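Local coordinates for Alr4995 protein (PDB 6LRF) that probably hydrolyses arginine through an arginine dihydrolase domain and, as a bifunctional enzyme, also acts as an ornithine cyclodeaminase, at residues Thr69-Leu74 with Lys88-Glu93; Tyr96-Phe101 with Val108-Lys113. All coordinates share one frame; numbering follows the deposited sequence.

Interaction 1. Residues Thr69-Leu74 with Lys88-Glu93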
# COMPACT_ATOMS: atom_id res chain seq x y z
N THR B 69 44.37 -18.70 23.56
CA THR B 69 45.73 -18.39 23.15
C THR B 69 45.85 -18.03 21.67
O THR B 69 46.83 -17.41 21.28
CB THR B 69 46.68 -19.57 23.43
OG1 THR B 69 46.14 -20.75 22.83
CG2 THR B 69 46.85 -19.78 24.94
N ALA B 70 44.86 -18.42 20.85
CA ALA B 70 44.81 -17.98 19.45
C ALA B 70 45.04 -16.47 19.36
O ALA B 70 45.69 -15.96 18.43
CB ALA B 70 43.48 -18.36 18.79
N ASN B 71 44.53 -15.75 20.36
CA ASN B 71 44.62 -14.30 20.38
C ASN B 71 45.86 -13.76 21.06
O ASN B 71 45.99 -12.56 21.22
CB ASN B 71 43.39 -13.69 21.05
CG ASN B 71 42.09 -14.24 20.48
OD1 ASN B 71 41.29 -14.84 21.20
ND2 ASN B 71 41.90 -14.07 19.17
N ALA B 72 46.77 -14.62 21.49
CA ALA B 72 47.99 -14.12 22.14
C ALA B 72 48.78 -13.21 21.21
O ALA B 72 49.32 -12.19 21.61
CB ALA B 72 48.87 -15.30 22.61
N GLY B 73 48.83 -13.61 19.94
CA GLY B 73 49.54 -12.86 18.94
C GLY B 73 49.66 -13.71 17.69
O GLY B 73 49.05 -14.77 17.59
N LEU B 74 50.47 -13.26 16.75
CA LEU B 74 50.58 -13.92 15.46
C LEU B 74 52.02 -14.33 15.24
O LEU B 74 52.92 -13.50 15.30
CB LEU B 74 50.12 -12.98 14.34
CG LEU B 74 50.48 -13.44 12.93
CD1 LEU B 74 49.73 -14.70 12.60
CD2 LEU B 74 50.16 -12.35 11.95
N LYS B 88 39.22 -3.65 27.12
CA LYS B 88 40.02 -3.62 28.34
C LYS B 88 39.96 -4.94 29.13
O LYS B 88 40.88 -5.26 29.88
CB LYS B 88 39.57 -2.45 29.22
CG LYS B 88 38.06 -2.41 29.46
CD LYS B 88 37.60 -1.12 30.17
CE LYS B 88 36.14 -0.79 29.85
NZ LYS B 88 35.76 0.62 30.17
N GLU B 89 38.89 -5.71 28.94
CA GLU B 89 38.70 -6.94 29.70
C GLU B 89 39.74 -8.01 29.34
O GLU B 89 39.94 -8.98 30.10
CB GLU B 89 37.29 -7.50 29.49
CG GLU B 89 36.17 -6.74 30.21
CD GLU B 89 35.70 -5.51 29.45
OE1 GLU B 89 35.88 -5.49 28.21
OE2 GLU B 89 35.16 -4.57 30.08
N ARG B 90 40.40 -7.85 28.20
CA ARG B 90 41.38 -8.83 27.75
C ARG B 90 42.78 -8.23 27.68
O ARG B 90 43.75 -8.97 27.52
CB ARG B 90 40.99 -9.41 26.37
CG ARG B 90 39.80 -10.37 26.41
CD ARG B 90 39.77 -11.31 25.21
NE ARG B 90 40.86 -12.28 25.26
CZ ARG B 90 41.07 -13.23 24.36
NH1 ARG B 90 40.25 -13.35 23.32
NH2 ARG B 90 42.10 -14.07 24.49
N GLN B 91 42.88 -6.92 27.83
CA GLN B 91 44.18 -6.25 27.72
C GLN B 91 45.19 -6.68 28.79
O GLN B 91 46.40 -6.61 28.57
CB GLN B 91 44.01 -4.74 27.77
CG GLN B 91 43.61 -4.14 26.42
CD GLN B 91 43.10 -2.71 26.53
OE1 GLN B 91 43.25 -2.06 27.56
NE2 GLN B 91 42.49 -2.21 25.45
N GLY B 92 44.71 -7.15 29.93
CA GLY B 92 45.60 -7.58 30.99
C GLY B 92 46.25 -8.92 30.69
O GLY B 92 47.20 -9.33 31.36
N GLU B 93 45.72 -9.61 29.69
CA GLU B 93 46.33 -10.85 29.23
C GLU B 93 47.68 -10.57 28.57
O GLU B 93 48.56 -11.44 28.55
CB GLU B 93 45.43 -11.58 28.24
CG GLU B 93 44.03 -11.88 28.74
CD GLU B 93 43.15 -12.59 27.69
OE1 GLU B 93 43.69 -13.15 26.70
OE2 GLU B 93 41.91 -12.58 27.86

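Interaction 2. Residues Tyr96-Phe101 with Val108-Lys113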
# COMPACT_ATOMS: atom_id res chain seq x y z
N TYR B 96 51.19 -11.36 30.14
CA TYR B 96 51.43 -12.78 30.32
C TYR B 96 51.75 -13.46 29.01
O TYR B 96 52.63 -14.34 28.96
CB TYR B 96 50.23 -13.45 30.99
CG TYR B 96 49.99 -12.85 32.34
CD1 TYR B 96 50.83 -13.17 33.40
CD2 TYR B 96 48.97 -11.92 32.55
CE1 TYR B 96 50.64 -12.60 34.65
CE2 TYR B 96 48.77 -11.35 33.81
CZ TYR B 96 49.62 -11.70 34.85
OH TYR B 96 49.46 -11.16 36.11
N PHE B 97 51.07 -13.04 27.94
CA PHE B 97 51.35 -13.58 26.61
C PHE B 97 52.75 -13.14 26.17
O PHE B 97 53.56 -13.95 25.71
CB PHE B 97 50.28 -13.14 25.60
CG PHE B 97 48.97 -13.88 25.73
CD1 PHE B 97 48.95 -15.22 26.12
CD2 PHE B 97 47.77 -13.24 25.48
CE1 PHE B 97 47.75 -15.92 26.23
CE2 PHE B 97 46.55 -13.94 25.58
CZ PHE B 97 46.55 -15.29 25.96
N LYS B 98 53.04 -11.85 26.34
CA LYS B 98 54.35 -11.32 25.98
C LYS B 98 55.48 -12.07 26.72
O LYS B 98 56.53 -12.40 26.14
CB LYS B 98 54.42 -9.82 26.27
CG LYS B 98 55.73 -9.22 25.91
CD LYS B 98 55.78 -7.74 26.21
CE LYS B 98 57.01 -7.14 25.55
NZ LYS B 98 57.21 -5.72 25.90
N GLU B 99 55.25 -12.33 28.00
CA GLU B 99 56.21 -13.07 28.83
C GLU B 99 56.47 -14.45 28.24
O GLU B 99 57.61 -14.87 28.13
CB GLU B 99 55.71 -13.22 30.26
CG GLU B 99 56.76 -13.83 31.19
CD GLU B 99 56.24 -13.99 32.61
OE1 GLU B 99 55.29 -14.79 32.81
OE2 GLU B 99 56.76 -13.29 33.52
N TRP B 100 55.41 -15.15 27.86
CA TRP B 100 55.62 -16.46 27.27
C TRP B 100 56.45 -16.36 25.99
O TRP B 100 57.39 -17.12 25.79
CB TRP B 100 54.29 -17.18 26.99
CG TRP B 100 54.55 -18.61 26.58
CD1 TRP B 100 54.61 -19.71 27.40
CD2 TRP B 100 54.84 -19.08 25.26
NE1 TRP B 100 54.89 -20.83 26.66
CE2 TRP B 100 55.05 -20.47 25.34
CE3 TRP B 100 54.95 -18.45 24.01
CZ2 TRP B 100 55.35 -21.25 24.23
CZ3 TRP B 100 55.25 -19.23 22.90
CH2 TRP B 100 55.45 -20.62 23.02
N PHE B 101 56.11 -15.42 25.12
CA PHE B 101 56.78 -15.33 23.82
C PHE B 101 58.27 -15.05 24.00
O PHE B 101 59.11 -15.73 23.40
CB PHE B 101 56.13 -14.26 22.94
CG PHE B 101 54.83 -14.68 22.30
CD1 PHE B 101 54.75 -15.87 21.58
CD2 PHE B 101 53.70 -13.88 22.40
CE1 PHE B 101 53.57 -16.27 20.99
CE2 PHE B 101 52.50 -14.28 21.81
CZ PHE B 101 52.44 -15.46 21.10
N VAL B 108 59.57 -10.12 19.56
CA VAL B 108 58.20 -9.66 19.79
C VAL B 108 58.02 -8.22 19.31
O VAL B 108 58.72 -7.30 19.75
CB VAL B 108 57.82 -9.74 21.28
CG1 VAL B 108 56.44 -9.15 21.51
CG2 VAL B 108 57.86 -11.19 21.77
N TYR B 109 57.09 -8.04 18.38
CA TYR B 109 56.75 -6.71 17.89
C TYR B 109 55.43 -6.28 18.49
O TYR B 109 54.52 -7.10 18.66
CB TYR B 109 56.66 -6.69 16.38
CG TYR B 109 57.97 -6.96 15.71
CD1 TYR B 109 58.30 -8.25 15.31
CD2 TYR B 109 58.87 -5.95 15.48
CE1 TYR B 109 59.51 -8.51 14.68
CE2 TYR B 109 60.07 -6.19 14.86
CZ TYR B 109 60.39 -7.47 14.46
OH TYR B 109 61.59 -7.69 13.84
N GLU B 110 55.32 -5.00 18.81
CA GLU B 110 54.12 -4.49 19.44
C GLU B 110 53.57 -3.34 18.64
O GLU B 110 54.33 -2.47 18.19
CB GLU B 110 54.42 -4.04 20.87
CG GLU B 110 54.81 -5.17 21.78
CD GLU B 110 55.14 -4.66 23.16
OE1 GLU B 110 55.89 -3.66 23.24
OE2 GLU B 110 54.64 -5.23 24.14
N LEU B 111 52.26 -3.34 18.45
CA LEU B 111 51.58 -2.28 17.70
C LEU B 111 51.41 -1.06 18.59
O LEU B 111 51.44 -1.19 19.82
CB LEU B 111 50.22 -2.79 17.21
CG LEU B 111 50.47 -3.85 16.14
CD1 LEU B 111 49.48 -4.96 16.22
CD2 LEU B 111 50.43 -3.19 14.78
N PRO B 112 51.25 0.13 17.98
CA PRO B 112 50.76 1.32 18.71
C PRO B 112 49.61 0.95 19.65
O PRO B 112 48.83 0.05 19.33
CB PRO B 112 50.27 2.23 17.58
CG PRO B 112 51.16 1.89 16.42
CD PRO B 112 51.49 0.41 16.54
N LYS B 113 49.51 1.58 20.82
CA LYS B 113 48.55 1.09 21.81
C LYS B 113 47.09 1.36 21.42
O LYS B 113 46.18 0.70 21.93
CB LYS B 113 48.85 1.68 23.20
CG LYS B 113 50.08 1.03 23.86
CD LYS B 113 50.06 1.06 25.39
CE LYS B 113 49.94 -0.36 25.97
NZ LYS B 113 51.21 -1.13 26.02

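Interaction 1. Residues Thr69-Leu74 with Lys88-Glu93
Asn71 and Arg90 alone bridge residues 69-74 and 88-93, and both are buried. Starting from the short 3-10 turn 69-71, the asparagine side chain sets out toward the arginine; its CG stands anti to its own carbonyl carbon (chi1 -51°), which brings the amide against the guanidinium group. Asn71 CB is in van der Waals contact with Arg90 NH2 at 3.7 Å. One bond further out, Asn71 CG has shifted along the arginine and lies 3.5 Å from Arg90 NH1. At the end, Asn71 OD1 accepts a hydrogen bond from Arg90 NH1, 2.8 Å long with an angle of 154° at the hydrogen. The amide and guanidinium planes stand 80° apart. The donor lies well above the carbonyl plane of the amide, whereas the oxygen sits at the guanidinium edge, slightly tilted from its plane. The other amide atom, Asn71 ND2, is bonded to the carbonyl oxygen of Glu118, which fixes the flip of the amide. The Arg90 chain bends at chi3 and grips Glu93 side-on, with Arg90 NE 2.8 Å from Glu93 OE2 and Arg90 NH2 2.9 Å from Glu93 OE1. The latter oxygen offers its syn lone pair, close to the guanidinium plane. Arg90 NH2 also donates to the carbonyl oxygen of Phe68, so all three guanidinium nitrogens are bonded, NH2 twice, which should fix its rotation. Glu93 thus positions the arginine that meets the asparagine. Asn71 also touches Phe85 and His168, and Ala70 is backbone-bonded to Cys264; since a histidine and a cysteine are the usual catalytic pair of GME hydrolases, this buried polar network probably lies beside the active site of the arginine dihydrolase domain, whose family fold is a β/α propeller.

Interaction 2. Residues Tyr96-Phe101 with Val108-Lys113
Phe101 and Val108 make the close apolar part of this contact, while Lys98 and Glu110 join on its more exposed side. Phe101 CB lies 3.7 Å from Val108 CG2, a plain methylene-to-methyl contact made where helix and strand come nearest, with the CA atoms of Phe101 and Val108 7.1 Å apart. The phenylalanine itself sets off toward the strand, but CG, anti to its carbonyl carbon (chi1 -77°), carries the ring away from Val108. The ring reaches Val80 of strand 79-82, which Val108 also touches, so the valine pair and Phe101 pack as one apolar patch. The other methyl, Val108 CG1, has a much looser neighbour in Lys98 CG at 4.5 Å. Beyond that point the lysine chain runs fully extended and crosses the side chain of Glu110 at about a right angle. Lys98 NZ forms a salt bridge and hydrogen bond with Glu110 OE2 at 3.2 Å, coming from above the carboxylate plane, 51° out of it. The same oxygen lies 3.4 Å from Lys98 CE, so the carboxylate rests against the end of the aliphatic chain as well as its ammonium group. With Glu110 exposed and Lys98 partly so, solvent probably weakens this pairing and lets it shift more easily than the apolar contact beneath. Helix 93-103 here covers strand 107-109, which runs parallel to its neighbour 79-82: the returning half of a beta-alpha-beta crossover.

How the interactions relate
Interactions 1 and 2 follow one another along the chain, their centres 9 Å apart, within the arginine dihydrolase domain. Both reach the three-stranded mixed sheet of strands 73-76, 79-82 and 107-109: residues 69-74 run into one outer strand, and residues 108-113 begin within the other and run on past it. The short, weakly bonded helix 88-91 of interaction 1 is followed directly by helix 93-103, which carries interaction 2. The two contacts also meet side by side, because Ala72 CB packs 3.4 Å from Phe97 CG and the Phe101 ring approaches the backbone of Ala72. The apolar side of the helix thus links the buried polar network of interaction 1 to the crossover of interaction 2, which reaches the domain surface.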